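Local coordinates for protein phytochromobilin synthase (Solanum lycopersicum, PDB 6KME) that probably reduces biliverdin IX alpha to phytochromobilin, the chromophore of plant phytochromes, as a ferredoxin-dependent bilin reductase, at residues T48-Y59 with M73-L84. The protein carries 1 engineered substitution. Numbering follows the deposited sequence. Where two conformers were deposited one is given.
Sequences TLLSPSPLQEKY and MLSFEAHKIRLL
The side-chain amide of Q56 bonds to the M73-S75 backbone where a 3-10 turn, 54-57, interrupts the neighbouring strand. Its OE1 accepts from S75 N at 2.9 Å, with the donor tilted 34° from the carbonyl plane, while NE2 donates to M73 O at 2.9 Å, the acceptor lying nearly in the plane of the Q56 amide. CG anti to the backbone N (chi1 -159°) and a bend at chi2 (70°) bring the amide against the strand edge. In the conformer given, the two bonds to backbone atoms orient the amide. Next to it, S75 OG sits 3.4 Å from S53 CB and also packs against L55 CB; a water joins this hydroxyl to Y59 O. S53 OG accepts from L55 N in an ST turn that starts the 3-10 turn, and a second water links this oxygen to E77 OE1.

Residues 48-59 and 73-77 come from the hairpin of strands 51-63 and 69-77, and L83 and L84 lie on the next strand, 81-91, at one edge of the seven-stranded antiparallel sheet of the bilin reductase fold. S51 and E77 form a hydrogen-bonded pair through two nearly straight backbone bonds, and E77 CG lies beside S51 OG at 3.4 Å. S53 N reaches S75 O from above the carbonyl plane, a longer bond (3.3 Å). On the face turned to helix 34-47, L50 crosses L84 at about a right angle, CD2 to CD2 3.9 Å, and also touches F76 CB; S51 O lies at the edge of the F76 ring. Toward helix 251-262, L55 CD1 meets L83 CD2 crosswise. M73 SD approaches the Y59 ring obliquely in a Met-aromatic contact, 3.9 Å from Y59 CB, while Y59 OH bonds D256 of that helix.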
# COMPACT_ATOMS: atom_id res chain seq x y z
N THR A 48 -7.86 -16.72 10.13
CA THR A 48 -7.04 -16.65 11.33
C THR A 48 -7.89 -15.95 12.38
O THR A 48 -9.10 -15.80 12.22
CB THR A 48 -5.71 -15.95 11.04
OG1 THR A 48 -4.85 -16.04 12.19
CG2 THR A 48 -5.92 -14.47 10.67
N LEU A 49 -7.27 -15.53 13.48
CA LEU A 49 -7.95 -14.73 14.49
C LEU A 49 -7.17 -13.45 14.69
O LEU A 49 -6.01 -13.48 15.14
CB LEU A 49 -8.09 -15.50 15.81
CG LEU A 49 -8.80 -14.70 16.91
CD1 LEU A 49 -10.15 -14.20 16.43
CD2 LEU A 49 -8.95 -15.54 18.17
N LEU A 50 -7.79 -12.32 14.37
CA LEU A 50 -7.15 -11.04 14.60
C LEU A 50 -7.16 -10.70 16.08
O LEU A 50 -8.09 -11.05 16.83
CB LEU A 50 -7.85 -9.94 13.80
CG LEU A 50 -7.72 -9.97 12.27
CD1 LEU A 50 -8.72 -9.00 11.63
CD2 LEU A 50 -6.31 -9.60 11.84
N SER A 51 -6.10 -10.03 16.52
CA SER A 51 -6.07 -9.48 17.86
C SER A 51 -5.83 -7.98 17.78
O SER A 51 -5.29 -7.49 16.77
CB SER A 51 -4.98 -10.16 18.71
OG SER A 51 -3.70 -10.05 18.12
N PRO A 52 -6.24 -7.22 18.78
CA PRO A 52 -6.06 -5.76 18.71
C PRO A 52 -4.59 -5.39 18.72
O PRO A 52 -3.79 -5.96 19.46
CB PRO A 52 -6.78 -5.26 19.96
CG PRO A 52 -6.74 -6.41 20.91
CD PRO A 52 -6.84 -7.64 20.06
N SER A 53 -4.22 -4.43 17.86
CA SER A 53 -2.88 -3.85 17.97
C SER A 53 -2.81 -2.89 19.15
O SER A 53 -3.79 -2.20 19.45
CB SER A 53 -2.51 -3.11 16.68
OG SER A 53 -1.40 -2.24 16.89
N PRO A 54 -1.66 -2.80 19.82
CA PRO A 54 -1.47 -1.74 20.82
C PRO A 54 -1.65 -0.34 20.24
O PRO A 54 -1.89 0.60 21.00
CB PRO A 54 -0.02 -1.95 21.30
CG PRO A 54 0.36 -3.32 20.83
CD PRO A 54 -0.43 -3.59 19.60
N LEU A 55 -1.54 -0.18 18.93
CA LEU A 55 -1.74 1.15 18.34
C LEU A 55 -3.16 1.66 18.54
O LEU A 55 -3.38 2.87 18.49
CB LEU A 55 -1.39 1.11 16.85
CG LEU A 55 0.09 0.94 16.51
CD1 LEU A 55 0.30 0.67 15.00
CD2 LEU A 55 0.87 2.17 16.95
N GLN A 56 -4.13 0.77 18.80
CA GLN A 56 -5.51 1.23 18.93
C GLN A 56 -5.68 2.19 20.10
O GLN A 56 -6.63 2.98 20.09
CB GLN A 56 -6.47 0.03 19.05
CG GLN A 56 -7.93 0.36 18.69
CD GLN A 56 -8.16 0.60 17.20
OE1 GLN A 56 -8.06 -0.31 16.38
NE2 GLN A 56 -8.48 1.84 16.84
N GLU A 57 -4.80 2.15 21.09
CA GLU A 57 -4.88 3.05 22.23
C GLU A 57 -4.27 4.41 21.95
O GLU A 57 -4.43 5.33 22.77
CB GLU A 57 -4.19 2.44 23.45
CG GLU A 57 -4.66 1.04 23.77
CD GLU A 57 -3.63 0.29 24.57
OE1 GLU A 57 -2.78 0.96 25.19
OE2 GLU A 57 -3.67 -0.96 24.57
N LYS A 58 -3.55 4.57 20.84
CA LYS A 58 -2.96 5.84 20.47
C LYS A 58 -3.49 6.41 19.16
O LYS A 58 -3.33 7.62 18.93
CB LYS A 58 -1.43 5.72 20.38
N TYR A 59 -4.12 5.60 18.31
CA TYR A 59 -4.63 6.04 17.00
C TYR A 59 -6.01 5.43 16.79
O TYR A 59 -6.13 4.25 16.47
CB TYR A 59 -3.67 5.62 15.88
CG TYR A 59 -2.31 6.24 16.07
CD1 TYR A 59 -2.07 7.55 15.67
CD2 TYR A 59 -1.29 5.53 16.69
CE1 TYR A 59 -0.83 8.14 15.88
CE2 TYR A 59 -0.05 6.10 16.89
CZ TYR A 59 0.18 7.40 16.49
OH TYR A 59 1.41 7.97 16.70
N MET A 73 -9.22 5.38 12.46
CA MET A 73 -8.09 4.46 12.37
C MET A 73 -8.36 3.18 13.15
O MET A 73 -8.88 3.22 14.27
CB MET A 73 -6.81 5.13 12.86
CG MET A 73 -6.37 6.26 11.95
SD MET A 73 -5.16 7.36 12.68
CE MET A 73 -6.19 8.33 13.80
N LEU A 74 -7.99 2.05 12.54
CA LEU A 74 -8.15 0.74 13.16
C LEU A 74 -6.85 -0.03 12.99
O LEU A 74 -6.14 0.17 12.01
CB LEU A 74 -9.29 -0.04 12.52
CG LEU A 74 -10.70 0.54 12.59
CD1 LEU A 74 -11.56 -0.22 11.59
CD2 LEU A 74 -11.26 0.38 14.00
N SER A 75 -6.53 -0.90 13.94
CA SER A 75 -5.30 -1.67 13.79
C SER A 75 -5.43 -3.02 14.49
O SER A 75 -6.09 -3.15 15.53
CB SER A 75 -4.08 -0.90 14.30
OG SER A 75 -4.25 -0.41 15.62
N PHE A 76 -4.80 -4.03 13.89
CA PHE A 76 -4.90 -5.40 14.36
C PHE A 76 -3.58 -6.11 14.06
O PHE A 76 -2.75 -5.61 13.30
CB PHE A 76 -6.06 -6.15 13.70
CG PHE A 76 -7.39 -5.49 13.90
CD1 PHE A 76 -8.14 -5.75 15.04
CD2 PHE A 76 -7.88 -4.60 12.96
CE1 PHE A 76 -9.37 -5.13 15.22
CE2 PHE A 76 -9.11 -3.98 13.15
CZ PHE A 76 -9.84 -4.24 14.27
N GLU A 77 -3.40 -7.27 14.68
CA GLU A 77 -2.34 -8.18 14.29
C GLU A 77 -2.89 -9.60 14.31
O GLU A 77 -4.03 -9.84 14.73
CB GLU A 77 -1.10 -8.04 15.19
CG GLU A 77 -1.35 -8.04 16.68
CD GLU A 77 -0.10 -7.63 17.46
OE1 GLU A 77 0.20 -6.42 17.53
OE2 GLU A 77 0.59 -8.54 17.96
N ALA A 78 -2.07 -10.53 13.82
CA ALA A 78 -2.42 -11.95 13.77
C ALA A 78 -1.12 -12.74 13.77
O ALA A 78 -0.03 -12.15 13.77
CB ALA A 78 -3.29 -12.27 12.54
N HIS A 79 -1.22 -14.07 13.77
CA HIS A 79 -0.02 -14.88 13.92
C HIS A 79 1.02 -14.58 12.85
O HIS A 79 2.22 -14.53 13.14
CB HIS A 79 -0.34 -16.37 13.90
CG HIS A 79 0.87 -17.23 14.09
ND1 HIS A 79 1.47 -17.40 15.32
CD2 HIS A 79 1.62 -17.92 13.20
CE1 HIS A 79 2.53 -18.18 15.19
NE2 HIS A 79 2.64 -18.52 13.91
N LYS A 80 0.59 -14.40 11.60
CA LYS A 80 1.52 -14.10 10.51
C LYS A 80 1.55 -12.63 10.13
O LYS A 80 2.38 -12.25 9.29
CB LYS A 80 1.17 -14.94 9.27
CG LYS A 80 1.18 -16.46 9.55
CD LYS A 80 0.76 -17.25 8.31
CE LYS A 80 0.67 -18.76 8.62
NZ LYS A 80 0.22 -19.47 7.38
N ILE A 81 0.68 -11.79 10.70
CA ILE A 81 0.52 -10.40 10.29
C ILE A 81 1.08 -9.52 11.40
O ILE A 81 0.55 -9.49 12.52
CB ILE A 81 -0.95 -10.07 10.01
CG1 ILE A 81 -1.50 -11.03 8.95
CG2 ILE A 81 -1.11 -8.60 9.56
CD1 ILE A 81 -2.99 -10.94 8.78
N ARG A 82 2.18 -8.82 11.09
CA ARG A 82 2.71 -7.84 12.04
C ARG A 82 1.72 -6.71 12.30
O ARG A 82 1.54 -6.28 13.45
CB ARG A 82 4.04 -7.28 11.51
CG ARG A 82 4.78 -6.36 12.48
CD ARG A 82 6.07 -5.83 11.89
NE ARG A 82 5.83 -4.93 10.75
CZ ARG A 82 5.46 -3.66 10.84
NH1 ARG A 82 5.26 -3.11 12.04
NH2 ARG A 82 5.28 -2.92 9.74
N LEU A 83 1.05 -6.23 11.26
CA LEU A 83 0.16 -5.07 11.41
C LEU A 83 -0.84 -5.05 10.27
O LEU A 83 -0.45 -5.03 9.10
CB LEU A 83 0.96 -3.76 11.44
CG LEU A 83 0.06 -2.52 11.52
CD1 LEU A 83 -0.87 -2.56 12.76
CD2 LEU A 83 0.90 -1.24 11.51
N LEU A 84 -2.12 -5.07 10.61
CA LEU A 84 -3.19 -4.79 9.68
C LEU A 84 -3.83 -3.49 10.14
O LEU A 84 -4.32 -3.41 11.27
CB LEU A 84 -4.22 -5.92 9.67
CG LEU A 84 -5.42 -5.81 8.72
CD1 LEU A 84 -4.93 -5.92 7.30
CD2 LEU A 84 -6.43 -6.94 9.02
O HOH W 1 -3.65 -14.88 15.08
O HOH W 2 0.73 -3.89 16.12
O HOH W 3 -5.81 1.88 15.46